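PDB 2WAD: penicillin-binding protein 2B from Streptococcus pneumoniae, which forms the peptide cross-links between neighbouring glycan strands of cell-wall peptidoglycan during peripheral wall synthesis and is a target of penicillin. Local coordinates for residues R60-L71 with R223-V234. Residues are numbered along the deposited sequence; the frame is centred on the assembly and turned at random.
Sequences RGEIYDASGKPL and RKILETSLSSIV. Unlike the reference sequence in segment 223-234: I225 (reference Val).
In the N-terminal, non-catalytic module of this class B penicillin-binding protein, R223, near the end of strand 215-225, reaches across to the chain just ahead of strand 63-64. R223 NH1 and R223 NH2 both donate hydrogen bonds to G61 O, at 2.8 and 3.1 Å, with the acceptor in the guanidinium plane. Bends at chi2 and chi3 (77° and 149°) turn the head that way. The R60 side chain crosses that of R223 at about a right angle, laying R60 CD over the centre of one guanidinium face, 3.4 Å from R223 CZ. E269 forms salt bridges with both arginines, which probably offsets their like charge.

Further along, L226 N donates to L71 O at 3.1 Å, from above the carbonyl plane. One water gives hydrogens to L71 O and L226 O and accepts from T228 OG1, stitching the turn 228-231 to this junction. The L71 side chain packs obliquely against L230 and V234, its CD1 4.1 Å from L230 CD1 and its CB 4.0 Å from V234 CG2. The L226-L71 bond lies just beyond the paired ends of antiparallel strands 72-83 and 215-225. L314 of helix 314-334, starting the transpeptidase region, touches L71 and L230, consistent with the junction of the two modules of a class B PBP.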
ATOM      1  N   ARG A  60     -14.858  -9.126 -11.502  1.00 42.77           N
ATOM      2  CA  ARG A  60     -13.533  -8.905 -10.922  1.00 40.90           C
ATOM      3  C   ARG A  60     -13.106 -10.124 -10.117  1.00 40.74           C
ATOM      4  O   ARG A  60     -13.937 -10.758  -9.466  1.00 40.67           O
ATOM      5  CB  ARG A  60     -13.530  -7.659 -10.036  1.00 38.19           C
ATOM      6  CG  ARG A  60     -12.133  -7.140  -9.695  1.00 42.23           C
ATOM      7  CD  ARG A  60     -12.169  -5.820  -8.921  1.00 38.59           C
ATOM      8  NE  ARG A  60     -10.837  -5.256  -8.698  1.00 36.67           N
ATOM      9  CZ  ARG A  60     -10.149  -4.560  -9.594  1.00 33.99           C
ATOM     10  NH1 ARG A  60     -10.670  -4.344 -10.801  1.00 37.78           N
ATOM     11  NH2 ARG A  60      -8.942  -4.096  -9.282  1.00 31.63           N
ATOM     12  N   GLY A  61     -11.828 -10.483 -10.207  1.00 39.25           N
ATOM     13  CA  GLY A  61     -11.269 -11.495  -9.322  1.00 40.29           C
ATOM     14  C   GLY A  61     -11.334 -11.022  -7.877  1.00 40.06           C
ATOM     15  O   GLY A  61     -11.586  -9.844  -7.607  1.00 39.51           O
ATOM     16  N   GLU A  62     -11.113 -11.939  -6.941  1.00 39.82           N
ATOM     17  CA  GLU A  62     -11.267 -11.613  -5.527  1.00 39.13           C
ATOM     18  C   GLU A  62      -9.990 -11.823  -4.731  1.00 38.87           C
ATOM     19  O   GLU A  62      -9.003 -12.345  -5.260  1.00 37.84           O
ATOM     20  CB  GLU A  62     -12.441 -12.400  -4.935  1.00 40.37           C
ATOM     21  CG  GLU A  62     -13.797 -11.793  -5.258  1.00 46.52           C
ATOM     22  CD  GLU A  62     -14.935 -12.802  -5.182  1.00 59.13           C
ATOM     23  OE1 GLU A  62     -16.114 -12.406  -5.028  1.00 63.34           O
ATOM     24  OE2 GLU A  62     -14.653 -14.012  -5.301  1.00 65.48           O
ATOM     25  N   ILE A  63     -10.031 -11.415  -3.462  1.00 37.56           N
ATOM     26  CA  ILE A  63      -8.858 -11.330  -2.605  1.00 37.75           C
ATOM     27  C   ILE A  63      -9.051 -12.222  -1.374  1.00 36.70           C
ATOM     28  O   ILE A  63     -10.042 -12.095  -0.663  1.00 33.86           O
ATOM     29  CB  ILE A  63      -8.649  -9.885  -2.077  1.00 37.36           C
ATOM     30  CG1 ILE A  63      -8.917  -8.833  -3.158  1.00 41.96           C
ATOM     31  CG2 ILE A  63      -7.311  -9.734  -1.392  1.00 34.78           C
ATOM     32  CD1 ILE A  63      -7.777  -8.581  -4.094  1.00 46.87           C
ATOM     33  N   TYR A  64      -8.068 -13.076  -1.108  1.00 35.61           N
ATOM     34  CA  TYR A  64      -8.152 -14.063  -0.052  1.00 35.58           C
ATOM     35  C   TYR A  64      -6.972 -13.952   0.888  1.00 35.46           C
ATOM     36  O   TYR A  64      -5.866 -13.576   0.477  1.00 39.89           O
ATOM     37  CB  TYR A  64      -8.216 -15.467  -0.651  1.00 35.64           C
ATOM     38  CG  TYR A  64      -9.465 -15.708  -1.473  1.00 37.09           C
ATOM     39  CD1 TYR A  64     -10.611 -16.242  -0.887  1.00 43.01           C
ATOM     40  CD2 TYR A  64      -9.497 -15.413  -2.838  1.00 34.44           C
ATOM     41  CE1 TYR A  64     -11.767 -16.476  -1.632  1.00 36.18           C
ATOM     42  CE2 TYR A  64     -10.636 -15.639  -3.586  1.00 35.65           C
ATOM     43  CZ  TYR A  64     -11.767 -16.173  -2.978  1.00 41.12           C
ATOM     44  OH  TYR A  64     -12.915 -16.408  -3.706  1.00 39.19           O
ATOM     45  N   ASP A  65      -7.200 -14.274   2.155  1.00 34.02           N
ATOM     46  CA  ASP A  65      -6.086 -14.325   3.094  1.00 32.45           C
ATOM     47  C   ASP A  65      -5.403 -15.674   2.923  1.00 31.46           C
ATOM     48  O   ASP A  65      -5.862 -16.507   2.134  1.00 27.62           O
ATOM     49  CB  ASP A  65      -6.536 -14.031   4.534  1.00 33.03           C
ATOM     50  CG  ASP A  65      -6.936 -15.273   5.322  1.00 36.77           C
ATOM     51  OD1 ASP A  65      -6.885 -15.222   6.569  1.00 45.27           O
ATOM     52  OD2 ASP A  65      -7.310 -16.300   4.733  1.00 35.72           O
ATOM     53  N   ALA A  66      -4.328 -15.883   3.671  1.00 30.04           N
ATOM     54  CA  ALA A  66      -3.462 -17.048   3.539  1.00 33.92           C
ATOM     55  C   ALA A  66      -4.129 -18.399   3.840  1.00 38.04           C
ATOM     56  O   ALA A  66      -3.618 -19.446   3.431  1.00 38.58           O
ATOM     57  CB  ALA A  66      -2.216 -16.878   4.410  1.00 33.67           C
ATOM     58  N   SER A  67      -5.251 -18.384   4.552  1.00 38.40           N
ATOM     59  CA  SER A  67      -5.996 -19.614   4.814  1.00 39.50           C
ATOM     60  C   SER A  67      -7.232 -19.761   3.920  1.00 41.09           C
ATOM     61  O   SER A  67      -7.949 -20.765   3.971  1.00 39.31           O
ATOM     62  CB  SER A  67      -6.380 -19.711   6.297  1.00 41.18           C
ATOM     63  OG  SER A  67      -7.489 -18.872   6.586  1.00 41.17           O
ATOM     64  N   GLY A  68      -7.491 -18.763   3.084  1.00 40.81           N
ATOM     65  CA  GLY A  68      -8.534 -18.933   2.080  1.00 40.71           C
ATOM     66  C   GLY A  68      -9.803 -18.197   2.437  1.00 40.84           C
ATOM     67  O   GLY A  68     -10.790 -18.318   1.730  1.00 42.55           O
ATOM     68  N   LYS A  69      -9.789 -17.425   3.519  1.00 41.23           N
ATOM     69  CA  LYS A  69     -10.945 -16.591   3.838  1.00 42.63           C
ATOM     70  C   LYS A  69     -11.019 -15.402   2.871  1.00 41.82           C
ATOM     71  O   LYS A  69      -9.999 -14.771   2.578  1.00 38.23           O
ATOM     72  CB  LYS A  69     -10.872 -16.090   5.283  1.00 42.20           C
ATOM     73  CG  LYS A  69     -10.469 -17.157   6.294  1.00 49.39           C
ATOM     74  CD  LYS A  69     -11.669 -17.831   6.951  1.00 59.54           C
ATOM     75  CE  LYS A  69     -11.251 -18.637   8.186  1.00 68.39           C
ATOM     76  NZ  LYS A  69     -12.214 -19.758   8.462  1.00 77.78           N
ATOM     77  N   PRO A  70     -12.231 -15.096   2.373  1.00 41.38           N
ATOM     78  CA  PRO A  70     -12.379 -13.960   1.472  1.00 40.00           C
ATOM     79  C   PRO A  70     -12.224 -12.647   2.218  1.00 39.20           C
ATOM     80  O   PRO A  70     -12.609 -12.538   3.382  1.00 39.54           O
ATOM     81  CB  PRO A  70     -13.802 -14.108   0.928  1.00 43.06           C
ATOM     82  CG  PRO A  70     -14.516 -15.001   1.896  1.00 44.13           C
ATOM     83  CD  PRO A  70     -13.482 -15.855   2.562  1.00 41.21           C
ATOM     84  N   LEU A  71     -11.648 -11.658   1.544  1.00 36.82           N
ATOM     85  CA  LEU A  71     -11.548 -10.321   2.095  1.00 36.37           C
ATOM     86  C   LEU A  71     -12.498  -9.342   1.421  1.00 35.43           C
ATOM     87  O   LEU A  71     -12.727  -8.250   1.935  1.00 36.78           O
ATOM     88  CB  LEU A  71     -10.117  -9.819   1.975  1.00 33.49           C
ATOM     89  CG  LEU A  71      -9.081 -10.736   2.627  1.00 36.35           C
ATOM     90  CD1 LEU A  71      -7.706 -10.068   2.474  1.00 28.57           C
ATOM     91  CD2 LEU A  71      -9.437 -10.950   4.111  1.00 31.08           C
ATOM     92  N   ARG A 223     -18.944  -4.051  -5.622  1.00 48.81           N
ATOM     93  CA  ARG A 223     -17.804  -4.683  -4.999  1.00 47.44           C
ATOM     94  C   ARG A 223     -17.833  -4.241  -3.545  1.00 47.58           C
ATOM     95  O   ARG A 223     -17.814  -3.039  -3.265  1.00 48.86           O
ATOM     96  CB  ARG A 223     -16.535  -4.173  -5.673  1.00 46.79           C
ATOM     97  CG  ARG A 223     -15.234  -4.537  -4.986  1.00 49.53           C
ATOM     98  CD  ARG A 223     -14.864  -5.985  -5.263  1.00 47.04           C
ATOM     99  NE  ARG A 223     -13.421  -6.178  -5.281  1.00 36.36           N
ATOM    100  CZ  ARG A 223     -12.830  -7.184  -5.917  1.00 39.81           C
ATOM    101  NH1 ARG A 223     -13.561  -8.064  -6.581  1.00 31.70           N
ATOM    102  NH2 ARG A 223     -11.515  -7.304  -5.914  1.00 37.01           N
ATOM    103  N   LYS A 224     -17.886  -5.196  -2.619  1.00 45.86           N
ATOM    104  CA  LYS A 224     -17.741  -4.833  -1.210  1.00 44.87           C
ATOM    105  C   LYS A 224     -16.530  -5.406  -0.456  1.00 41.70           C
ATOM    106  O   LYS A 224     -16.089  -6.515  -0.733  1.00 39.99           O
ATOM    107  CB  LYS A 224     -19.066  -4.964  -0.451  1.00 45.77           C
ATOM    108  CG  LYS A 224     -19.330  -6.289   0.224  1.00 46.11           C
ATOM    109  CD  LYS A 224     -20.473  -6.114   1.209  1.00 51.65           C
ATOM    110  CE  LYS A 224     -21.495  -7.226   1.047  1.00 53.59           C
ATOM    111  NZ  LYS A 224     -20.894  -8.533   1.435  1.00 51.50           N
ATOM    112  N   ILE A 225     -15.979  -4.608   0.452  1.00 41.03           N
ATOM    113  CA  ILE A 225     -14.871  -4.991   1.326  1.00 41.13           C
ATOM    114  C   ILE A 225     -15.448  -5.498   2.641  1.00 41.21           C
ATOM    115  O   ILE A 225     -16.167  -4.768   3.318  1.00 42.95           O
ATOM    116  CB  ILE A 225     -13.968  -3.775   1.633  1.00 39.32           C
ATOM    117  CG1 ILE A 225     -13.528  -3.117   0.319  1.00 40.67           C
ATOM    118  CG2 ILE A 225     -12.747  -4.214   2.404  1.00 38.11           C
ATOM    119  CD1 ILE A 225     -13.489  -1.608   0.332  1.00 38.27           C
ATOM    120  N   LEU A 226     -15.167  -6.749   2.993  1.00 41.50           N
ATOM    121  CA  LEU A 226     -15.692  -7.308   4.236  1.00 43.22           C
ATOM    122  C   LEU A 226     -15.015  -6.697   5.455  1.00 43.77           C
ATOM    123  O   LEU A 226     -13.885  -6.219   5.365  1.00 44.12           O
ATOM    124  CB  LEU A 226     -15.537  -8.827   4.260  1.00 42.66           C
ATOM    125  CG  LEU A 226     -16.039  -9.597   3.040  1.00 46.05           C
ATOM    126  CD1 LEU A 226     -15.669 -11.064   3.153  1.00 48.95           C
ATOM    127  CD2 LEU A 226     -17.546  -9.459   2.914  1.00 51.78           C
ATOM    128  N   GLU A 227     -15.703  -6.704   6.591  1.00 44.54           N
ATOM    129  CA  GLU A 227     -15.095  -6.228   7.831  1.00 47.74           C
ATOM    130  C   GLU A 227     -14.011  -7.184   8.330  1.00 44.81           C
ATOM    131  O   GLU A 227     -14.293  -8.266   8.831  1.00 46.81           O
ATOM    132  CB  GLU A 227     -16.167  -5.968   8.890  1.00 47.08           C
ATOM    133  CG  GLU A 227     -17.122  -4.843   8.491  1.00 58.50           C
ATOM    134  CD  GLU A 227     -17.822  -4.197   9.682  1.00 63.68           C
ATOM    135  OE1 GLU A 227     -18.063  -4.902  10.687  1.00 62.52           O
ATOM    136  OE2 GLU A 227     -18.125  -2.985   9.602  1.00 60.09           O
ATOM    137  N   THR A 228     -12.753  -6.809   8.144  1.00 44.46           N
ATOM    138  CA  THR A 228     -11.643  -7.636   8.607  1.00 40.32           C
ATOM    139  C   THR A 228     -10.491  -6.699   8.900  1.00 40.38           C
ATOM    140  O   THR A 228     -10.543  -5.520   8.540  1.00 41.43           O
ATOM    141  CB  THR A 228     -11.221  -8.714   7.565  1.00 40.37           C
ATOM    142  OG1 THR A 228     -10.437  -8.113   6.533  1.00 32.70           O
ATOM    143  CG2 THR A 228     -12.438  -9.389   6.946  1.00 36.68           C
ATOM    144  N   SER A 229      -9.464  -7.236   9.549  1.00 38.39           N
ATOM    145  CA  SER A 229      -8.320  -6.458   9.994  1.00 37.63           C
ATOM    146  C   SER A 229      -7.399  -6.125   8.832  1.00 38.36           C
ATOM    147  O   SER A 229      -6.518  -5.286   8.978  1.00 42.45           O
ATOM    148  CB  SER A 229      -7.540  -7.256  11.032  1.00 38.55           C
ATOM    149  OG  SER A 229      -7.143  -8.510  10.492  1.00 34.47           O
ATOM    150  N   LEU A 230      -7.639  -6.753   7.684  1.00 39.08           N
ATOM    151  CA  LEU A 230      -6.947  -6.452   6.426  1.00 37.98           C
ATOM    152  C   LEU A 230      -7.725  -5.588   5.443  1.00 38.21           C
ATOM    153  O   LEU A 230      -7.286  -5.431   4.296  1.00 38.43           O
ATOM    154  CB  LEU A 230      -6.529  -7.746   5.715  1.00 36.90           C
ATOM    155  CG  LEU A 230      -5.508  -8.595   6.476  1.00 35.01           C
ATOM    156  CD1 LEU A 230      -5.258  -9.903   5.778  1.00 33.65           C
ATOM    157  CD2 LEU A 230      -4.208  -7.822   6.670  1.00 32.60           C
ATOM    158  N   SER A 231      -8.845  -5.009   5.879  1.00 37.37           N
ATOM    159  CA  SER A 231      -9.661  -4.167   4.996  1.00 37.99           C
ATOM    160  C   SER A 231      -8.957  -2.900   4.511  1.00 38.12           C
ATOM    161  O   SER A 231      -9.064  -2.550   3.341  1.00 38.77           O
ATOM    162  CB  SER A 231     -11.046  -3.854   5.585  1.00 37.83           C
ATOM    163  OG  SER A 231     -10.940  -2.981   6.697  1.00 40.98           O
ATOM    164  N   SER A 232      -8.221  -2.218   5.380  1.00 37.42           N
ATOM    165  CA  SER A 232      -7.524  -0.994   4.968  1.00 37.88           C
ATOM    166  C   SER A 232      -6.529  -1.224   3.823  1.00 38.34           C
ATOM    167  O   SER A 232      -6.265  -0.320   3.026  1.00 42.05           O
ATOM    168  CB  SER A 232      -6.790  -0.384   6.167  1.00 38.99           C
ATOM    169  OG  SER A 232      -6.004  -1.369   6.842  1.00 42.22           O
ATOM    170  N   ILE A 233      -5.985  -2.435   3.741  1.00 35.30           N
ATOM    171  CA  ILE A 233      -4.923  -2.756   2.819  1.00 33.68           C
ATOM    172  C   ILE A 233      -5.466  -3.274   1.486  1.00 36.10           C
ATOM    173  O   ILE A 233      -4.771  -3.239   0.465  1.00 32.65           O
ATOM    174  CB  ILE A 233      -3.981  -3.750   3.493  1.00 37.66           C
ATOM    175  CG1 ILE A 233      -3.116  -3.020   4.543  1.00 33.12           C
ATOM    176  CG2 ILE A 233      -3.134  -4.495   2.477  1.00 38.59           C
ATOM    177  CD1 ILE A 233      -2.474  -3.953   5.555  1.00 42.25           C
ATOM    178  N   VAL A 234      -6.723  -3.721   1.489  1.00 34.98           N
ATOM    179  CA  VAL A 234      -7.348  -4.230   0.278  1.00 37.48           C
ATOM    180  C   VAL A 234      -7.472  -3.139  -0.786  1.00 37.87           C
ATOM    181  O   VAL A 234      -7.090  -3.379  -1.923  1.00 39.97           O
ATOM    182  CB  VAL A 234      -8.734  -4.888   0.533  1.00 39.88           C
ATOM    183  CG1 VAL A 234      -9.491  -5.102  -0.769  1.00 35.44           C
ATOM    184  CG2 VAL A 234      -8.597  -6.206   1.302  1.00 40.94           C
TER
HETATM  185  O   HOH W   1     -11.501  -7.321   4.260  1.00 31.55           O